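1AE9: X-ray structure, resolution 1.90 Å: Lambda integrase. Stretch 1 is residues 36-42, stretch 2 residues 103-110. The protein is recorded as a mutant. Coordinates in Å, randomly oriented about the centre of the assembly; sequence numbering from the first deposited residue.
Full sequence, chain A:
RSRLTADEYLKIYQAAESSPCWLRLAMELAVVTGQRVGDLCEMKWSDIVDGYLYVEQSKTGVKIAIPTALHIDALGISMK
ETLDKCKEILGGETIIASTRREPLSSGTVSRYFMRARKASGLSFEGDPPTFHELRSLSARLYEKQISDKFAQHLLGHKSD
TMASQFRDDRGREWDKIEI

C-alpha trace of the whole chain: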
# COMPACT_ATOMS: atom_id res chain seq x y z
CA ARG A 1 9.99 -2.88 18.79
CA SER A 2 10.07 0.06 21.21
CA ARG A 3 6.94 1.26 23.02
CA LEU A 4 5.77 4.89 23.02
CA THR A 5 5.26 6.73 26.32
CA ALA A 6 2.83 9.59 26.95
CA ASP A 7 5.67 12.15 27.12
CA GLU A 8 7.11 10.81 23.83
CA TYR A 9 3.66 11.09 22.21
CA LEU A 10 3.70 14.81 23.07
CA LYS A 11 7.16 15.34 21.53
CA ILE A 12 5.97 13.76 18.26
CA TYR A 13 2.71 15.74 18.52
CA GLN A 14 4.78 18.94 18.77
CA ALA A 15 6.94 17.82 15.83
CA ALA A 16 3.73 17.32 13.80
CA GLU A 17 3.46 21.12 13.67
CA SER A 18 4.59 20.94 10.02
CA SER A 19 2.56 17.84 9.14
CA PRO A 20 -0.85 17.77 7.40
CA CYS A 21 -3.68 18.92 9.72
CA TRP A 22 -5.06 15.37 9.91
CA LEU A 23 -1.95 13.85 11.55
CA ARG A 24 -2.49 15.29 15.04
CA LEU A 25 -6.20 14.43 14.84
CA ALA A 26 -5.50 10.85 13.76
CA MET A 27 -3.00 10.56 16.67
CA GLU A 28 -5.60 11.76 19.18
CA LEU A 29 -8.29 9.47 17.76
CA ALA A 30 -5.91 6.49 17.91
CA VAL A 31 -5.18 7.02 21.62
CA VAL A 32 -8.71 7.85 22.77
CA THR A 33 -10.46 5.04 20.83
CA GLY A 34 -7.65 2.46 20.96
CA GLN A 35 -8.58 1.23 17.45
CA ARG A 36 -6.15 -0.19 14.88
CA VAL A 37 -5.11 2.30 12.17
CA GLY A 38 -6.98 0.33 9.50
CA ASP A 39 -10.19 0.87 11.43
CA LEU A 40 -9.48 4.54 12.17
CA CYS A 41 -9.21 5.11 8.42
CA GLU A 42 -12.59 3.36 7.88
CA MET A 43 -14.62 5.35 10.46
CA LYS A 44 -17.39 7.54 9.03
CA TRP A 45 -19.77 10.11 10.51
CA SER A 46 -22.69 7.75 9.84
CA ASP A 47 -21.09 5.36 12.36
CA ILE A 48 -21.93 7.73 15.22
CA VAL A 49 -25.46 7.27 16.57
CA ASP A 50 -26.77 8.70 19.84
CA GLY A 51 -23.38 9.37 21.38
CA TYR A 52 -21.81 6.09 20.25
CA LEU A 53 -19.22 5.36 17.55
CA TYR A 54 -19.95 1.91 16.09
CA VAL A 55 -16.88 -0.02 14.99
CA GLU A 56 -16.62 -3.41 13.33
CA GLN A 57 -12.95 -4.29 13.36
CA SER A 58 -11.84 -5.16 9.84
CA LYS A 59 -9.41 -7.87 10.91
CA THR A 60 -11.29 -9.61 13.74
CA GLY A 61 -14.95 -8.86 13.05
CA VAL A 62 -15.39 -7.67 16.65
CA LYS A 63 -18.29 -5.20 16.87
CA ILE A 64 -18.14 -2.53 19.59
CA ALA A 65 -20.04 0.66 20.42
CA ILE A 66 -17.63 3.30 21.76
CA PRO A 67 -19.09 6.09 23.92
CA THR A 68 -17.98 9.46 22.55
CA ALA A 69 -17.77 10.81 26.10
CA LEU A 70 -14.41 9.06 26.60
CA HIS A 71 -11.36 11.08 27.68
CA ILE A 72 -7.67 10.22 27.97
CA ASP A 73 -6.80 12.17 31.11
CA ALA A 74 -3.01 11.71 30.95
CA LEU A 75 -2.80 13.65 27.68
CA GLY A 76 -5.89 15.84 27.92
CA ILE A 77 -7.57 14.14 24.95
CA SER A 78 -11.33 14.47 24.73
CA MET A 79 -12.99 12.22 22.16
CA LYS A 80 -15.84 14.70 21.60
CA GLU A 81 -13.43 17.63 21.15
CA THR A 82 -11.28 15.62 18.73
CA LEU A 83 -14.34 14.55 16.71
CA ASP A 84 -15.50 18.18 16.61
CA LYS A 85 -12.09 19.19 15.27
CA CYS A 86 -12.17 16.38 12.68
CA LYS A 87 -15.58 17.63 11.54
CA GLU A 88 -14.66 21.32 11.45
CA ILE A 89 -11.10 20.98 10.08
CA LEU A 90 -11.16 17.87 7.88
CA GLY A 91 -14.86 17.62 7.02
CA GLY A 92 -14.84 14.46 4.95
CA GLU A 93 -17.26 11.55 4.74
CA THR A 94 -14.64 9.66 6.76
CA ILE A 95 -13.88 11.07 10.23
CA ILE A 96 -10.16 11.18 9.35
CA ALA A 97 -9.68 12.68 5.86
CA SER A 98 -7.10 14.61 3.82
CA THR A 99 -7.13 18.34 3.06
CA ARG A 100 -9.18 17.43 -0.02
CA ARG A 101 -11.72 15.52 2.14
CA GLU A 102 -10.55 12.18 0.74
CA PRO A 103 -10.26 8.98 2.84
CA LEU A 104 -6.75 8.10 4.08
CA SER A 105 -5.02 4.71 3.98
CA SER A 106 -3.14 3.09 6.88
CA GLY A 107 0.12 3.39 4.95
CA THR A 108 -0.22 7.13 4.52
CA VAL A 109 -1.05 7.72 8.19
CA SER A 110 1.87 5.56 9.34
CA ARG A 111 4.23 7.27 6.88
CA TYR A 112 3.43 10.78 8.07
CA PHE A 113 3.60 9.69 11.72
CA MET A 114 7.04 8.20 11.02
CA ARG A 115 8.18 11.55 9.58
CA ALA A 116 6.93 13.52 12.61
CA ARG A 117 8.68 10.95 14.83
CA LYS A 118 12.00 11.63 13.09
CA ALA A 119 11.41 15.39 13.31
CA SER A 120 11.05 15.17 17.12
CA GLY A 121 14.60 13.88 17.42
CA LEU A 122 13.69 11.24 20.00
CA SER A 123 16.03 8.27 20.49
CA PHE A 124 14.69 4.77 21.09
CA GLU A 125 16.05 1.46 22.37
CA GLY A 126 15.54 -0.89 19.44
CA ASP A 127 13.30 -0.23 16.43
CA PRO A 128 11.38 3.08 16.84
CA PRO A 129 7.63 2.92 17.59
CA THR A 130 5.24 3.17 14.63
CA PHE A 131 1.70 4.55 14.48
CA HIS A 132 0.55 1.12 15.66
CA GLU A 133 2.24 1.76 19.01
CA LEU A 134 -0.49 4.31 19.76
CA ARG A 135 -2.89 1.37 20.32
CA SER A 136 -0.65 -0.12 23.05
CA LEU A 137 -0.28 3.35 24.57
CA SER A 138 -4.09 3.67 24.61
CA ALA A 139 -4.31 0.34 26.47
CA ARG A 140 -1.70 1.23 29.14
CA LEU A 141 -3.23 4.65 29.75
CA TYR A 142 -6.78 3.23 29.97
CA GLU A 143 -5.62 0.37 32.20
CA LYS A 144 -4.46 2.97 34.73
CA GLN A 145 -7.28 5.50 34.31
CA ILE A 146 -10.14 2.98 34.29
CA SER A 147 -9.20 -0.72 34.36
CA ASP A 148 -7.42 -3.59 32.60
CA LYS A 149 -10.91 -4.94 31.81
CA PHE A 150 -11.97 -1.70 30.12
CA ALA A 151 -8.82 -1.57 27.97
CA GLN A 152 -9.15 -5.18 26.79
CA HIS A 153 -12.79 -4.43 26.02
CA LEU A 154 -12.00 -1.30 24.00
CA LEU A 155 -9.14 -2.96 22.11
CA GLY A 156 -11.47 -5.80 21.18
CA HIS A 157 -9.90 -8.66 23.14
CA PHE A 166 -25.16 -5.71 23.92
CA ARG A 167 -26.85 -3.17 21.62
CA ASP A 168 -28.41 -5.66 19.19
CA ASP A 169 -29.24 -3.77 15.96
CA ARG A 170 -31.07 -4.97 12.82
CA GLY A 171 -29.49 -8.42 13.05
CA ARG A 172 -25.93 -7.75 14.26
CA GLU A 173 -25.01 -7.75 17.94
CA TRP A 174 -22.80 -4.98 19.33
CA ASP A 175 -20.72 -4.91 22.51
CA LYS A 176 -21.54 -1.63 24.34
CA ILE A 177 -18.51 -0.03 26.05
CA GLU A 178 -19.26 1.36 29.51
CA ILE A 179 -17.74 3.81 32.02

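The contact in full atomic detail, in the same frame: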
# COMPACT_ATOMS: atom_id res chain seq x y z
N ARG A 36 -7.24 0.02 15.83
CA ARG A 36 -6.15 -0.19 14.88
C ARG A 36 -6.26 0.87 13.79
O ARG A 36 -7.37 1.31 13.47
CB ARG A 36 -6.25 -1.57 14.25
CG ARG A 36 -6.09 -2.73 15.22
CD ARG A 36 -6.08 -4.05 14.47
NE ARG A 36 -5.97 -5.22 15.33
CZ ARG A 36 -6.98 -5.75 16.02
NH1 ARG A 36 -8.20 -5.21 15.97
NH2 ARG A 36 -6.79 -6.85 16.74
N VAL A 37 -5.13 1.26 13.20
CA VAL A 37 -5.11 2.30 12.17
C VAL A 37 -6.03 1.99 10.98
O VAL A 37 -6.70 2.90 10.46
CB VAL A 37 -3.65 2.65 11.72
CG1 VAL A 37 -2.98 1.46 11.04
CG2 VAL A 37 -3.66 3.89 10.82
N GLY A 38 -6.12 0.72 10.60
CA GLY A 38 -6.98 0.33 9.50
C GLY A 38 -8.42 0.72 9.80
O GLY A 38 -9.13 1.24 8.95
N ASP A 39 -8.84 0.51 11.04
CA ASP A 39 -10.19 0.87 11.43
C ASP A 39 -10.39 2.37 11.60
O ASP A 39 -11.47 2.88 11.30
CB ASP A 39 -10.62 0.10 12.69
CG ASP A 39 -10.66 -1.40 12.46
OD1 ASP A 39 -11.12 -1.83 11.39
OD2 ASP A 39 -10.19 -2.15 13.34
N LEU A 40 -9.36 3.09 12.03
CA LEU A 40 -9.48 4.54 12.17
C LEU A 40 -9.77 5.13 10.80
O LEU A 40 -10.62 6.02 10.65
CB LEU A 40 -8.17 5.15 12.70
CG LEU A 40 -7.74 4.90 14.15
CD1 LEU A 40 -6.37 5.51 14.35
CD2 LEU A 40 -8.74 5.49 15.12
N CYS A 41 -9.05 4.65 9.79
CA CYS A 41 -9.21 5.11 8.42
C CYS A 41 -10.58 4.77 7.80
O CYS A 41 -11.01 5.43 6.85
CB CYS A 41 -8.07 4.58 7.54
SG CYS A 41 -6.44 5.28 7.96
N GLU A 42 -11.27 3.78 8.37
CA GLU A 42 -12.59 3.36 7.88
C GLU A 42 -13.78 4.10 8.52
O GLU A 42 -14.85 4.20 7.92
CB GLU A 42 -12.75 1.85 8.06
CG GLU A 42 -11.88 1.00 7.13
CD GLU A 42 -12.18 1.24 5.66
OE1 GLU A 42 -13.37 1.13 5.27
OE2 GLU A 42 -11.24 1.54 4.89
N PRO A 103 -10.58 9.96 1.80
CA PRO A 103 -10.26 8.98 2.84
C PRO A 103 -8.74 8.77 2.84
O PRO A 103 -8.08 8.99 1.82
CB PRO A 103 -10.96 7.72 2.34
CG PRO A 103 -12.06 8.24 1.47
CD PRO A 103 -11.40 9.35 0.74
N LEU A 104 -8.19 8.36 3.97
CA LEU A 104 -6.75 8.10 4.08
C LEU A 104 -6.52 6.60 4.22
O LEU A 104 -7.43 5.86 4.60
CB LEU A 104 -6.17 8.83 5.30
CG LEU A 104 -6.19 10.36 5.25
CD1 LEU A 104 -6.03 10.91 6.62
CD2 LEU A 104 -5.09 10.85 4.34
N SER A 105 -5.34 6.13 3.84
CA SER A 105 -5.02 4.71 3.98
C SER A 105 -4.09 4.57 5.18
O SER A 105 -3.43 5.54 5.58
CB SER A 105 -4.30 4.19 2.73
OG SER A 105 -3.01 4.77 2.61
N SER A 106 -4.01 3.36 5.74
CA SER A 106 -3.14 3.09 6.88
C SER A 106 -1.68 3.43 6.57
O SER A 106 -0.96 3.97 7.42
CB SER A 106 -3.22 1.61 7.25
OG SER A 106 -4.56 1.23 7.50
N GLY A 107 -1.24 3.12 5.35
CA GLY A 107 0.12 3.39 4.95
C GLY A 107 0.47 4.86 5.00
O GLY A 107 1.55 5.24 5.46
N THR A 108 -0.44 5.70 4.52
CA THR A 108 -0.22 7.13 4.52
C THR A 108 -0.14 7.69 5.94
O THR A 108 0.76 8.48 6.26
CB THR A 108 -1.34 7.83 3.73
OG1 THR A 108 -1.31 7.36 2.37
CG2 THR A 108 -1.16 9.34 3.74
N VAL A 109 -1.04 7.25 6.80
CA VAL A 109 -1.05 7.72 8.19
C VAL A 109 0.24 7.32 8.88
O VAL A 109 0.89 8.16 9.51
CB VAL A 109 -2.26 7.15 8.96
CG1 VAL A 109 -2.20 7.55 10.42
CG2 VAL A 109 -3.56 7.65 8.34
N SER A 110 0.64 6.06 8.74
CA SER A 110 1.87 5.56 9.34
C SER A 110 3.10 6.32 8.84
O SER A 110 3.99 6.67 9.63
CB SER A 110 2.05 4.07 9.04
OG SER A 110 0.98 3.32 9.58
O HOH W 1 -9.73 7.92 6.25
O HOH W 2 -9.00 3.30 3.60

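What fills the space between the two segments? Cys 41 is the main bump. Its CA-to-CB bond points toward the second stretch, and chi1 near -67° (m) sets the sulfur into a hollow lined by the backbone where Ser 105, at the N-cap position, leads into the second helix at Ser 106 and by the side chain of Val 109. Cys 41 SG lies 3.7 Å from Ser 105 C, 3.8 Å from Ser 106 N and 3.7 Å from Val 109 CG2. One large, polarizable atom on a short stem suits this buried pocket. Behind it, Cys 41 CB packs 3.3 Å from Leu 104 O.

How does Val 37 extend the fit? One helical turn earlier, its CA-to-CB bond also points toward the second stretch, and its two methyls spread apart. Val 37 CG1 meets Ser 106 CB at 3.8 Å, while Val 37 CG2 reaches Val 109 CG1 at 4.0 Å. Val 109 thus offers one methyl to the valine and the other to the sulfur, a compact branched partner for both.

Where do the backbones come close? At Gly 38 and Ser 106, whose CA atoms are 5.4 Å apart; Ser 106 OG lies 3.3 Å from Gly 38 CA. A CB on Gly 38 would point away and have room, so the approach does not depend on its absence. The small serine fits this narrow place, although the helix axes approach no closer than 9.5 Å and cross at 108°.

What joins the polar groups, given that no direct hydrogen bond crosses the contact? Water does, at two points. The O of one water donates to Cys 41 O at 2.9 Å and accepts from Leu 104 N at 2.8 Å. The O of a second donates to Glu 42 OE2 at 3.1 Å and to Leu 104 O at 3.2 Å. Direct packing and these bridges accompany a modest buried area of 271 Å², both sides summed.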